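Ro sixty-related protein, RSR (PDB 2NVO) binds several small RNAs that accumulate during recovery from ultraviolet irradiation and contributes to the resistance of Deinococcus radiodurans to that irradiation. Local coordinates at residues Gly156-Tyr161 / Arg189-Lys194; Leu171-Tyr176 / Arg221-His226; Ala297-Leu302 / Pro341-Ala346; Trp449-Arg454 / Asp480-Lys485; Lys491-Gly496 / Asp511-Val516. All coordinates share one frame; numbering follows the deposited sequence.

Interaction 1 (Gly156-Tyr161 / Arg189-Lys194)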
# COMPACT_ATOMS: atom_id res chain seq x y z
N GLY A 156 -0.72 -28.74 -8.14
CA GLY A 156 -0.97 -27.51 -7.40
C GLY A 156 -1.04 -26.26 -8.26
O GLY A 156 -1.91 -25.42 -8.07
N VAL A 157 -0.13 -26.13 -9.21
CA VAL A 157 -0.17 -25.02 -10.14
C VAL A 157 -1.35 -25.16 -11.11
O VAL A 157 -2.09 -24.20 -11.35
CB VAL A 157 1.16 -24.88 -10.92
CG1 VAL A 157 1.07 -23.75 -11.94
CG2 VAL A 157 2.33 -24.66 -9.96
N ALA A 158 -1.52 -26.36 -11.66
CA ALA A 158 -2.65 -26.61 -12.56
C ALA A 158 -3.98 -26.27 -11.89
O ALA A 158 -4.88 -25.71 -12.51
CB ALA A 158 -2.65 -28.06 -13.05
N ASN A 159 -4.10 -26.62 -10.61
CA ASN A 159 -5.34 -26.35 -9.88
C ASN A 159 -5.68 -24.86 -9.85
O ASN A 159 -6.85 -24.47 -9.88
CB ASN A 159 -5.26 -26.94 -8.48
CG ASN A 159 -6.55 -26.76 -7.70
OD1 ASN A 159 -7.65 -27.08 -8.18
ND2 ASN A 159 -6.43 -26.24 -6.49
N VAL A 160 -4.64 -24.02 -9.84
CA VAL A 160 -4.84 -22.59 -9.88
C VAL A 160 -5.59 -22.16 -11.14
O VAL A 160 -6.54 -21.39 -11.07
CB VAL A 160 -3.50 -21.81 -9.77
CG1 VAL A 160 -3.74 -20.33 -9.99
CG2 VAL A 160 -2.88 -22.05 -8.42
N TYR A 161 -5.16 -22.67 -12.30
CA TYR A 161 -5.80 -22.31 -13.56
C TYR A 161 -7.16 -22.98 -13.74
O TYR A 161 -8.09 -22.38 -14.29
CB TYR A 161 -4.89 -22.67 -14.74
CG TYR A 161 -3.59 -21.90 -14.75
CD1 TYR A 161 -3.55 -20.57 -15.18
CD2 TYR A 161 -2.41 -22.49 -14.34
CE1 TYR A 161 -2.35 -19.86 -15.20
CE2 TYR A 161 -1.21 -21.80 -14.35
CZ TYR A 161 -1.19 -20.48 -14.77
OH TYR A 161 0.00 -19.79 -14.78
N ARG A 189 2.98 -24.68 -19.46
CA ARG A 189 3.72 -25.75 -20.12
C ARG A 189 4.20 -26.80 -19.13
O ARG A 189 4.40 -27.96 -19.49
CB ARG A 189 4.93 -25.18 -20.88
CG ARG A 189 4.56 -24.26 -22.02
CD ARG A 189 5.76 -23.96 -22.92
NE ARG A 189 5.41 -22.94 -23.89
CZ ARG A 189 5.72 -21.66 -23.76
NH1 ARG A 189 6.42 -21.25 -22.70
NH2 ARG A 189 5.35 -20.79 -24.70
N LYS A 190 4.42 -26.38 -17.90
CA LYS A 190 4.91 -27.26 -16.86
C LYS A 190 3.74 -27.97 -16.19
O LYS A 190 3.83 -29.15 -15.85
CB LYS A 190 5.69 -26.46 -15.81
CG LYS A 190 7.09 -25.97 -16.27
CD LYS A 190 8.20 -26.86 -15.72
CE LYS A 190 9.58 -26.27 -16.05
NZ LYS A 190 10.68 -26.90 -15.26
N ALA A 191 2.62 -27.25 -16.02
CA ALA A 191 1.48 -27.72 -15.24
C ALA A 191 0.37 -28.41 -16.04
O ALA A 191 -0.37 -29.22 -15.49
CB ALA A 191 0.88 -26.55 -14.44
N HIS A 192 0.22 -28.04 -17.31
CA HIS A 192 -0.78 -28.62 -18.21
C HIS A 192 -2.19 -28.67 -17.65
O HIS A 192 -2.76 -29.76 -17.54
CB HIS A 192 -0.39 -30.05 -18.60
CG HIS A 192 1.03 -30.20 -19.04
ND1 HIS A 192 1.47 -29.78 -20.28
CD2 HIS A 192 2.12 -30.72 -18.42
CE1 HIS A 192 2.77 -30.03 -20.40
NE2 HIS A 192 3.18 -30.60 -19.28
N PRO A 193 -2.78 -27.51 -17.32
CA PRO A 193 -4.16 -27.56 -16.82
C PRO A 193 -5.15 -28.01 -17.91
O PRO A 193 -4.95 -27.72 -19.09
CB PRO A 193 -4.47 -26.11 -16.44
CG PRO A 193 -3.17 -25.36 -16.56
CD PRO A 193 -2.29 -26.13 -17.48
N LYS A 194 -6.20 -28.70 -17.50
CA LYS A 194 -7.33 -28.95 -18.40
C LYS A 194 -8.64 -28.80 -17.63
O LYS A 194 -8.83 -29.42 -16.59
CB LYS A 194 -7.25 -30.33 -19.03
CG LYS A 194 -8.29 -30.54 -20.14
CD LYS A 194 -8.36 -31.99 -20.59
CE LYS A 194 -8.87 -32.12 -22.02
NZ LYS A 194 -8.82 -33.53 -22.52

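Interaction 2 (Leu171-Tyr176 / Arg221-His226)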
# COMPACT_ATOMS: atom_id res chain seq x y z
N LEU A 171 -8.52 -12.13 -18.29
CA LEU A 171 -7.86 -11.00 -17.67
C LEU A 171 -6.37 -11.26 -17.51
O LEU A 171 -5.54 -10.42 -17.86
CB LEU A 171 -8.49 -10.70 -16.31
CG LEU A 171 -7.83 -9.60 -15.48
CD1 LEU A 171 -8.00 -8.24 -16.15
CD2 LEU A 171 -8.37 -9.57 -14.05
N TRP A 172 -6.04 -12.44 -16.99
CA TRP A 172 -4.64 -12.84 -16.84
C TRP A 172 -3.97 -12.89 -18.20
O TRP A 172 -2.79 -12.55 -18.32
CB TRP A 172 -4.53 -14.21 -16.16
CG TRP A 172 -4.83 -14.21 -14.68
CD1 TRP A 172 -5.57 -13.28 -14.00
CD2 TRP A 172 -4.42 -15.19 -13.72
NE1 TRP A 172 -5.63 -13.62 -12.67
CE2 TRP A 172 -4.94 -14.79 -12.47
CE3 TRP A 172 -3.67 -16.37 -13.80
CZ2 TRP A 172 -4.73 -15.53 -11.31
CZ3 TRP A 172 -3.47 -17.10 -12.64
CH2 TRP A 172 -3.99 -16.68 -11.41
N ALA A 173 -4.72 -13.30 -19.22
CA ALA A 173 -4.16 -13.46 -20.56
C ALA A 173 -3.71 -12.13 -21.18
O ALA A 173 -2.82 -12.11 -22.03
CB ALA A 173 -5.15 -14.16 -21.48
N VAL A 174 -4.33 -11.03 -20.75
CA VAL A 174 -4.05 -9.74 -21.35
C VAL A 174 -3.29 -8.81 -20.42
O VAL A 174 -2.64 -7.87 -20.85
CB VAL A 174 -5.35 -9.03 -21.81
CG1 VAL A 174 -6.09 -9.88 -22.83
CG2 VAL A 174 -6.25 -8.74 -20.62
N LYS A 175 -3.37 -9.07 -19.12
CA LYS A 175 -2.83 -8.15 -18.14
C LYS A 175 -1.67 -8.73 -17.32
O LYS A 175 -0.74 -8.00 -16.97
CB LYS A 175 -3.96 -7.64 -17.22
CG LYS A 175 -3.48 -7.06 -15.90
CD LYS A 175 -4.65 -6.85 -14.94
CE LYS A 175 -4.83 -5.39 -14.57
NZ LYS A 175 -3.84 -4.99 -13.54
N TYR A 176 -1.70 -10.03 -17.04
CA TYR A 176 -0.68 -10.64 -16.19
C TYR A 176 0.17 -11.68 -16.94
O TYR A 176 0.53 -12.72 -16.37
CB TYR A 176 -1.31 -11.30 -14.96
CG TYR A 176 -2.18 -10.38 -14.12
CD1 TYR A 176 -1.63 -9.34 -13.38
CD2 TYR A 176 -3.56 -10.57 -14.07
CE1 TYR A 176 -2.44 -8.50 -12.60
CE2 TYR A 176 -4.38 -9.73 -13.30
CZ TYR A 176 -3.81 -8.71 -12.57
OH TYR A 176 -4.62 -7.88 -11.81
N ARG A 221 -13.59 -11.78 -26.45
CA ARG A 221 -13.85 -10.44 -26.91
C ARG A 221 -12.79 -9.51 -26.35
O ARG A 221 -12.12 -8.80 -27.10
CB ARG A 221 -15.25 -9.99 -26.48
CG ARG A 221 -15.86 -8.91 -27.35
CD ARG A 221 -17.34 -8.73 -27.05
NE ARG A 221 -18.07 -9.99 -27.19
CZ ARG A 221 -18.81 -10.31 -28.25
NH1 ARG A 221 -18.94 -9.46 -29.26
NH2 ARG A 221 -19.44 -11.48 -28.29
N VAL A 222 -12.62 -9.53 -25.03
CA VAL A 222 -11.60 -8.70 -24.40
C VAL A 222 -10.22 -9.05 -24.95
O VAL A 222 -9.36 -8.18 -25.10
CB VAL A 222 -11.61 -8.79 -22.85
CG1 VAL A 222 -13.03 -8.70 -22.33
CG2 VAL A 222 -10.95 -10.07 -22.38
N ILE A 223 -10.01 -10.32 -25.26
CA ILE A 223 -8.75 -10.75 -25.85
C ILE A 223 -8.55 -10.17 -27.26
O ILE A 223 -7.51 -9.57 -27.54
CB ILE A 223 -8.63 -12.29 -25.86
CG1 ILE A 223 -8.60 -12.81 -24.42
CG2 ILE A 223 -7.39 -12.72 -26.64
CD1 ILE A 223 -8.36 -14.30 -24.31
N GLU A 224 -9.54 -10.33 -28.13
CA GLU A 224 -9.45 -9.76 -29.47
C GLU A 224 -9.21 -8.26 -29.39
O GLU A 224 -8.36 -7.72 -30.11
CB GLU A 224 -10.73 -10.04 -30.26
CG GLU A 224 -10.67 -9.56 -31.71
CD GLU A 224 -11.85 -10.02 -32.54
OE1 GLU A 224 -13.00 -9.75 -32.14
OE2 GLU A 224 -11.62 -10.65 -33.59
N GLY A 225 -9.96 -7.61 -28.51
CA GLY A 225 -9.84 -6.18 -28.31
C GLY A 225 -8.44 -5.75 -27.93
O GLY A 225 -7.91 -4.80 -28.50
N HIS A 226 -7.84 -6.46 -26.97
CA HIS A 226 -6.48 -6.16 -26.54
C HIS A 226 -5.48 -6.40 -27.66
O HIS A 226 -4.51 -5.66 -27.81
CB HIS A 226 -6.10 -6.98 -25.30
CG HIS A 226 -6.38 -6.28 -24.01
ND1 HIS A 226 -5.48 -5.40 -23.43
CD2 HIS A 226 -7.45 -6.32 -23.18
CE1 HIS A 226 -6.00 -4.94 -22.30
NE2 HIS A 226 -7.19 -5.48 -22.13

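Interaction 3 (Ala297-Leu302 / Pro341-Ala346)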
# COMPACT_ATOMS: atom_id res chain seq x y z
N ALA A 297 -17.31 18.12 -13.87
CA ALA A 297 -17.55 16.70 -13.72
C ALA A 297 -16.44 16.07 -12.87
O ALA A 297 -16.70 15.19 -12.05
CB ALA A 297 -17.63 16.02 -15.08
N VAL A 298 -15.21 16.52 -13.06
CA VAL A 298 -14.12 16.02 -12.20
C VAL A 298 -14.35 16.45 -10.75
O VAL A 298 -14.31 15.62 -9.84
CB VAL A 298 -12.73 16.44 -12.72
CG1 VAL A 298 -11.62 16.15 -11.68
CG2 VAL A 298 -12.42 15.72 -14.03
N ILE A 299 -14.62 17.73 -10.53
CA ILE A 299 -14.90 18.22 -9.18
C ILE A 299 -15.98 17.40 -8.48
O ILE A 299 -15.81 17.03 -7.32
CB ILE A 299 -15.25 19.71 -9.18
CG1 ILE A 299 -14.01 20.53 -9.57
CG2 ILE A 299 -15.78 20.17 -7.80
CD1 ILE A 299 -14.34 21.97 -9.92
N GLU A 300 -17.07 17.11 -9.18
CA GLU A 300 -18.16 16.34 -8.58
C GLU A 300 -17.73 14.93 -8.17
O GLU A 300 -18.16 14.41 -7.14
CB GLU A 300 -19.38 16.28 -9.52
CG GLU A 300 -20.01 17.64 -9.79
CD GLU A 300 -20.44 18.35 -8.51
OE1 GLU A 300 -20.82 17.66 -7.54
OE2 GLU A 300 -20.41 19.60 -8.47
N ARG A 301 -16.91 14.29 -8.97
CA ARG A 301 -16.42 12.97 -8.60
C ARG A 301 -15.45 13.02 -7.41
O ARG A 301 -15.49 12.16 -6.54
CB ARG A 301 -15.76 12.30 -9.80
CG ARG A 301 -16.69 12.20 -11.00
CD ARG A 301 -15.95 11.70 -12.21
NE ARG A 301 -15.35 10.41 -11.93
CZ ARG A 301 -14.84 9.61 -12.86
NH1 ARG A 301 -14.89 9.96 -14.14
NH2 ARG A 301 -14.30 8.45 -12.52
N LEU A 302 -14.60 14.04 -7.39
CA LEU A 302 -13.56 14.16 -6.37
C LEU A 302 -14.13 14.42 -4.99
O LEU A 302 -13.51 14.10 -3.97
CB LEU A 302 -12.61 15.31 -6.74
CG LEU A 302 -11.71 15.05 -7.95
CD1 LEU A 302 -10.85 16.26 -8.24
CD2 LEU A 302 -10.87 13.81 -7.66
N PRO A 341 -7.21 25.44 -11.09
CA PRO A 341 -7.28 25.86 -9.69
C PRO A 341 -8.46 25.26 -8.93
O PRO A 341 -8.28 24.76 -7.82
CB PRO A 341 -7.42 27.38 -9.79
CG PRO A 341 -6.71 27.72 -11.06
CD PRO A 341 -7.06 26.59 -12.00
N ARG A 342 -9.65 25.30 -9.51
CA ARG A 342 -10.82 24.81 -8.79
C ARG A 342 -10.78 23.29 -8.58
O ARG A 342 -11.47 22.76 -7.72
CB ARG A 342 -12.13 25.26 -9.47
CG ARG A 342 -12.50 26.71 -9.14
CD ARG A 342 -13.74 27.21 -9.91
NE ARG A 342 -14.94 26.53 -9.47
CZ ARG A 342 -15.54 25.56 -10.15
NH1 ARG A 342 -15.06 25.19 -11.33
NH2 ARG A 342 -16.63 24.99 -9.67
N VAL A 343 -9.96 22.59 -9.37
CA VAL A 343 -9.76 21.15 -9.16
C VAL A 343 -8.82 20.96 -7.97
O VAL A 343 -9.07 20.14 -7.09
CB VAL A 343 -9.17 20.44 -10.41
CG1 VAL A 343 -8.78 19.01 -10.10
CG2 VAL A 343 -10.19 20.45 -11.57
N VAL A 344 -7.74 21.75 -7.95
CA VAL A 344 -6.88 21.79 -6.77
C VAL A 344 -7.70 22.06 -5.52
O VAL A 344 -7.53 21.41 -4.49
CB VAL A 344 -5.79 22.87 -6.91
CG1 VAL A 344 -5.13 23.13 -5.55
CG2 VAL A 344 -4.78 22.44 -7.95
N ASP A 345 -8.62 23.02 -5.64
CA ASP A 345 -9.54 23.36 -4.55
C ASP A 345 -10.39 22.18 -4.11
O ASP A 345 -10.63 21.98 -2.92
CB ASP A 345 -10.49 24.48 -4.97
CG ASP A 345 -9.89 25.86 -4.81
OD1 ASP A 345 -8.87 26.01 -4.09
OD2 ASP A 345 -10.45 26.81 -5.41
N ALA A 346 -10.90 21.42 -5.07
CA ALA A 346 -11.79 20.31 -4.76
C ALA A 346 -11.03 19.22 -4.01
O ALA A 346 -11.58 18.48 -3.19
CB ALA A 346 -12.39 19.76 -6.02

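Interaction 4 (Trp449-Arg454 / Asp480-Lys485)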
# COMPACT_ATOMS: atom_id res chain seq x y z
N TRP A 449 7.73 12.21 29.83
CA TRP A 449 6.87 13.34 30.14
C TRP A 449 5.49 12.89 30.58
O TRP A 449 4.96 13.38 31.57
CB TRP A 449 6.74 14.27 28.94
CG TRP A 449 5.83 15.45 29.18
CD1 TRP A 449 6.16 16.65 29.77
CD2 TRP A 449 4.45 15.57 28.80
NE1 TRP A 449 5.08 17.49 29.78
CE2 TRP A 449 4.01 16.85 29.21
CE3 TRP A 449 3.53 14.70 28.17
CZ2 TRP A 449 2.70 17.29 29.02
CZ3 TRP A 449 2.23 15.15 27.97
CH2 TRP A 449 1.82 16.44 28.39
N ALA A 450 4.89 11.96 29.84
CA ALA A 450 3.54 11.50 30.16
C ALA A 450 3.48 10.85 31.55
O ALA A 450 2.50 11.04 32.28
CB ALA A 450 3.02 10.53 29.10
N ALA A 451 4.51 10.10 31.90
CA ALA A 451 4.54 9.44 33.22
C ALA A 451 4.65 10.48 34.33
O ALA A 451 3.95 10.40 35.34
CB ALA A 451 5.68 8.45 33.30
N GLN A 452 5.54 11.45 34.12
CA GLN A 452 5.67 12.60 35.01
C GLN A 452 4.34 13.34 35.19
O GLN A 452 4.01 13.78 36.30
CB GLN A 452 6.72 13.55 34.44
CG GLN A 452 7.02 14.76 35.32
CD GLN A 452 8.31 15.46 34.93
OE1 GLN A 452 8.91 15.18 33.88
NE2 GLN A 452 8.76 16.39 35.77
N GLU A 453 3.58 13.48 34.11
CA GLU A 453 2.30 14.18 34.17
C GLU A 453 1.15 13.24 34.54
O GLU A 453 0.01 13.65 34.55
CB GLU A 453 2.00 14.89 32.84
CG GLU A 453 3.09 15.88 32.39
CD GLU A 453 3.48 16.90 33.46
OE1 GLU A 453 2.59 17.62 33.95
OE2 GLU A 453 4.68 16.98 33.81
N ARG A 454 1.47 11.98 34.81
CA ARG A 454 0.46 10.94 35.02
C ARG A 454 -0.67 10.98 33.99
O ARG A 454 -1.86 10.82 34.33
CB ARG A 454 -0.07 10.98 36.47
CG ARG A 454 1.05 10.94 37.51
CD ARG A 454 0.52 11.02 38.94
NE ARG A 454 -0.60 11.96 39.05
CZ ARG A 454 -1.88 11.59 39.02
NH1 ARG A 454 -2.21 10.31 38.88
NH2 ARG A 454 -2.83 12.51 39.13
N ASP A 480 9.16 0.97 30.14
CA ASP A 480 9.13 0.20 31.38
C ASP A 480 8.71 1.06 32.56
O ASP A 480 7.83 0.68 33.33
CB ASP A 480 10.50 -0.42 31.66
CG ASP A 480 10.90 -1.45 30.63
OD1 ASP A 480 9.99 -2.01 29.96
OD2 ASP A 480 12.10 -1.72 30.48
N GLN A 481 9.35 2.22 32.71
CA GLN A 481 9.03 3.16 33.77
C GLN A 481 7.57 3.62 33.73
O GLN A 481 6.95 3.78 34.79
CB GLN A 481 9.99 4.35 33.77
CG GLN A 481 11.39 3.97 34.23
CD GLN A 481 12.37 5.13 34.17
OE1 GLN A 481 11.99 6.28 33.92
NE2 GLN A 481 13.64 4.84 34.40
N TYR A 482 7.03 3.82 32.54
CA TYR A 482 5.63 4.23 32.41
C TYR A 482 4.72 3.12 32.93
O TYR A 482 3.81 3.36 33.72
CB TYR A 482 5.27 4.54 30.95
CG TYR A 482 3.87 5.08 30.77
CD1 TYR A 482 3.62 6.45 30.67
CD2 TYR A 482 2.79 4.22 30.72
CE1 TYR A 482 2.31 6.93 30.51
CE2 TYR A 482 1.50 4.69 30.57
CZ TYR A 482 1.26 6.04 30.47
OH TYR A 482 -0.04 6.46 30.32
N ALA A 483 4.96 1.90 32.46
CA ALA A 483 4.18 0.74 32.89
C ALA A 483 4.26 0.62 34.40
O ALA A 483 3.24 0.41 35.05
CB ALA A 483 4.71 -0.52 32.23
N GLN A 484 5.46 0.77 34.96
CA GLN A 484 5.64 0.66 36.40
C GLN A 484 4.89 1.71 37.21
O GLN A 484 4.44 1.42 38.32
CB GLN A 484 7.13 0.69 36.77
CG GLN A 484 7.77 -0.69 36.75
CD GLN A 484 9.24 -0.68 36.35
OE1 GLN A 484 9.92 0.36 36.43
NE2 GLN A 484 9.74 -1.83 35.90
N LYS A 485 4.77 2.91 36.68
CA LYS A 485 4.14 3.99 37.41
C LYS A 485 2.64 4.09 37.15
O LYS A 485 1.89 4.52 38.02
CB LYS A 485 4.80 5.34 37.09
CG LYS A 485 3.95 6.51 37.51
CD LYS A 485 4.72 7.80 37.55
CE LYS A 485 3.86 8.89 38.18
NZ LYS A 485 4.54 10.21 38.18
O HOH W 1 4.49 12.92 39.01

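Interaction 5 (Lys491-Gly496 / Asp511-Val516)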
# COMPACT_ATOMS: atom_id res chain seq x y z
N LYS A 491 2.36 1.61 23.76
CA LYS A 491 3.21 1.28 22.62
C LYS A 491 3.88 2.55 22.10
O LYS A 491 3.40 3.65 22.34
CB LYS A 491 2.39 0.64 21.50
CG LYS A 491 1.84 -0.75 21.83
CD LYS A 491 1.02 -1.29 20.68
CE LYS A 491 0.64 -2.75 20.88
NZ LYS A 491 -0.24 -2.89 22.06
N LEU A 492 4.98 2.39 21.38
CA LEU A 492 5.67 3.53 20.79
C LEU A 492 5.88 3.28 19.30
O LEU A 492 6.36 2.22 18.91
CB LEU A 492 7.03 3.73 21.46
CG LEU A 492 7.96 4.70 20.73
CD1 LEU A 492 7.36 6.11 20.74
CD2 LEU A 492 9.38 4.67 21.35
N ILE A 493 5.51 4.25 18.47
CA ILE A 493 5.79 4.19 17.03
C ILE A 493 6.70 5.38 16.74
O ILE A 493 6.39 6.49 17.14
CB ILE A 493 4.52 4.35 16.17
CG1 ILE A 493 3.44 3.31 16.54
CG2 ILE A 493 4.86 4.27 14.66
CD1 ILE A 493 2.11 3.51 15.86
N VAL A 494 7.84 5.12 16.12
CA VAL A 494 8.72 6.18 15.65
C VAL A 494 8.69 6.21 14.12
O VAL A 494 9.03 5.23 13.45
CB VAL A 494 10.17 5.98 16.18
CG1 VAL A 494 11.08 7.11 15.68
CG2 VAL A 494 10.15 5.93 17.71
N VAL A 495 8.26 7.34 13.57
CA VAL A 495 8.17 7.52 12.14
C VAL A 495 9.28 8.46 11.63
O VAL A 495 9.29 9.64 11.94
CB VAL A 495 6.80 8.11 11.76
CG1 VAL A 495 6.67 8.17 10.20
CG2 VAL A 495 5.69 7.25 12.33
N GLY A 496 10.22 7.90 10.88
CA GLY A 496 11.19 8.70 10.16
C GLY A 496 10.68 8.93 8.76
O GLY A 496 10.93 8.11 7.87
N ASP A 511 6.24 -4.06 21.87
CA ASP A 511 5.53 -2.80 22.08
C ASP A 511 6.11 -1.63 21.27
O ASP A 511 5.80 -0.48 21.55
CB ASP A 511 5.46 -2.44 23.58
CG ASP A 511 6.85 -2.41 24.26
OD1 ASP A 511 7.88 -2.61 23.58
OD2 ASP A 511 6.91 -2.17 25.48
N MET A 512 6.94 -1.93 20.27
CA MET A 512 7.64 -0.88 19.53
C MET A 512 7.62 -1.12 18.03
O MET A 512 7.79 -2.25 17.57
CB MET A 512 9.10 -0.78 19.99
CG MET A 512 9.25 -0.57 21.47
SD MET A 512 10.97 -0.55 22.01
CE MET A 512 11.44 1.15 21.72
N LEU A 513 7.47 -0.04 17.27
CA LEU A 513 7.47 -0.13 15.81
C LEU A 513 8.23 1.06 15.24
O LEU A 513 7.97 2.19 15.62
CB LEU A 513 6.04 -0.08 15.28
CG LEU A 513 5.93 -0.08 13.75
CD1 LEU A 513 6.34 -1.42 13.23
CD2 LEU A 513 4.49 0.27 13.30
N ASP A 514 9.16 0.79 14.33
CA ASP A 514 9.84 1.84 13.57
C ASP A 514 9.26 1.83 12.16
O ASP A 514 9.18 0.78 11.52
CB ASP A 514 11.35 1.55 13.47
CG ASP A 514 12.09 1.77 14.77
OD1 ASP A 514 11.53 2.38 15.70
OD2 ASP A 514 13.26 1.34 14.85
N VAL A 515 8.86 3.01 11.68
CA VAL A 515 8.41 3.17 10.31
C VAL A 515 9.46 3.99 9.61
O VAL A 515 9.69 5.17 9.94
CB VAL A 515 7.09 3.94 10.25
CG1 VAL A 515 6.64 4.15 8.79
CG2 VAL A 515 6.01 3.21 11.09
N VAL A 516 10.12 3.37 8.64
CA VAL A 516 11.23 3.99 7.94
C VAL A 516 10.71 4.48 6.59
O VAL A 516 10.35 3.69 5.73
CB VAL A 516 12.37 2.98 7.73
CG1 VAL A 516 13.58 3.66 7.07
CG2 VAL A 516 12.77 2.36 9.06

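Interaction 1 (Gly156-Tyr161 / Arg189-Lys194)
A158 and P193 bring the two backbones together, their CA atoms 4.6 Å apart, where the last turn of helix 184-191 runs out against the side of helix 151-163. The chain leaves the helix at H192, whose positive phi (49°) turns P193 back onto the flank of the other helix. No hydrogen bond spans the contact, which is made by apolar groups. The methyl of A158 approaches the carbonyl oxygen of A191 to 3.5 Å, CB to O, and lies farther, at 4.1 Å, from A191 CB. Beside it, V157 carries CG1 anti to its backbone N (chi1 177°) and lays that methyl 3.8 Å from A191 CB. Both segments belong to the helical, HEAT-like array of the TROVE domain, in a region that by similarity binds RNA; the contact joins a helix flank to the end of a later helix. The proline ring completes it: P193 CG approaches Y161 CB to 3.7 Å and comes equally close to CD2, meeting the tyrosine ring obliquely, while P193 CB packs near the carbonyl O of A158. L204 of helix 198-209 touches both Y161 and P193, and K194 N is hydrogen-bonded to E162 OE2.

Interaction 2 (Leu171-Tyr176 / Arg221-His226)
V174 and H226 form a CH-pi contact between two helices whose short segments run nearly parallel, at 10° with axes 9.6 Å apart. The CB of V174 stands 3.7 Å from the centroid of the H226 imidazole, only 15° off the ring normal. Its two methyls spread from there over different parts of the histidine. CG1, anti to the valine carbonyl carbon (chi1 -60°), rests 3.8 Å from H226 CG and equally near CB, at the root of the side chain. CG2 lies against the NE2-CD2 side of the ring, 3.7 Å from both atoms. The two side chains cross at about a right angle, and the branched valine thus lies over one imidazole face.

Aliphatic packing continues the contact along the helices. V174 CG1 also meets I223 CG1 at 4.2 Å, and A173 CB lies 4.3 Å from I223 CD1. No hydrogen bond crosses between the segments.

Helices 166-175 and 219-229 are not consecutive in the chain, and helix 198-209 bridges them in this part of the TROVE helical array: M207 touches A173, while V203 and F206 touch I223. L247, P248 and A251 of the loop after helix 235-245 pack against H226, and W172, which takes no part in the contact, packs on L136 of helix 133-143.

Interaction 3 (Ala297-Leu302 / Pro341-Ala346)
I299 reaches across to R342 with its terminal methyl, CD1 lying over one face of the guanidinium, 3.6 Å from NH1. In the isoleucine, CG1 stands anti to the carbonyl carbon (chi1 -68°), and CD1 continues outward in an extended arm. In the arginine the chain bends at chi3 (68°), which places NE; the two side chains cross at about a right angle. The other branch of I299, CG2, packs 3.9 Å from A346 CB. Deeper in, L302 CD1 meets V343 CG1 at 3.9 Å, again crosswise, while V343 CG2 faces I299 CG1.

These segments run almost parallel, 7° apart, with axes 9.4 Å from each other. They join helix 292-302 to helix 341-354 within the helical array of the TROVE domain. Helix 271-283 backs the first through L278 on V298 and L271 and L275 on L302, and Y325 of helix 315-326 covers V343.

Interaction 4 (Trp449-Arg454 / Asp480-Lys485)
The carbonyl oxygen of A451 is gripped by two donors: K485 NZ at 2.9 Å and R454 N at 3.0 Å, which come from opposite faces of its plane. R454 N belongs to a Schellman motif, with positive phi at R454, that ends helix 445-452 in the VWFA-like domain; the lysine thus binds the terminal turn of one helix from its neighbour, helix 475-486. NZ stands above the carbonyl plane, 38° out of it. The positive ammonium would probably be favoured by the partial negative charge at this C-terminal helix end. A water that donates to Q452 O also binds NZ, weakly, tying the lysine to a second carbonyl of the turn.

Further in, the Y482 ring lies against two alanine methyls, A450 CB at the ring edge 3.9 Å from CE1, and A451 CB equally near CD1. The phenol OH bonds L455 O and V457 N, just after 449-454. At the exposed side R454 CG packs 3.5 Å from K485 CE, the two side chains crossing at about a right angle.

Interaction 5 (Lys491-Gly496 / Asp511-Val516)
Strands 491-496 and 512-517 are parallel neighbours in the central sheet of the VWFA-like domain, joined from L492/M512 to G496/V516 in an unbroken register. The backbone ladder is regular: L492 N gives to D511 O and V494 N to L513 O, while L513 N returns to L492 O, each at 3.0 Å. V515 N to V494 O is the shortest at 2.8 Å and nearly straight, 176° at the hydrogen; G496 N to V515 O closes the series. One face carries I493, L513, V495 and V515, with I493 CG2 3.9 Å from V515 CG2, and F529 of helix 522-530 covers I493 and L513. On the other, M512 bends at chi3 (85°), bringing CE to 4.1 Å from L492 CD2, next to L479 of helix 475-486. V494 CB meets D514 OD1 at 3.9 Å. That buried carboxylate is held through OD2 by the backbone N atoms of I504 and A505, whose two N-H groups probably stabilise its negative charge within the apolar layer.

Overall arrangement
Interactions 1, 2, 3 and 5 are buried contacts; interaction 4, at a helix end, is partly buried. Interactions 1 to 3 join TROVE helices without a hydrogen bond across: the first by plain apolar packing, the second adding a CH-pi contact, the third a methyl over the guanidinium of an exposed arginine. Interactions 4 and 5, in the VWFA-like domain, use polar bonds. Interactions 1 and 2 touch through Y161 and V160 on W172, so consecutive helices 151-163 and 166-175 link them; interaction 3 stands apart, its centre 33 Å from that of interaction 2. Helix 475-486 serves both interactions 4 and 5, bonding to helix 445-452 through K485 and covering L492 and M512 through L479.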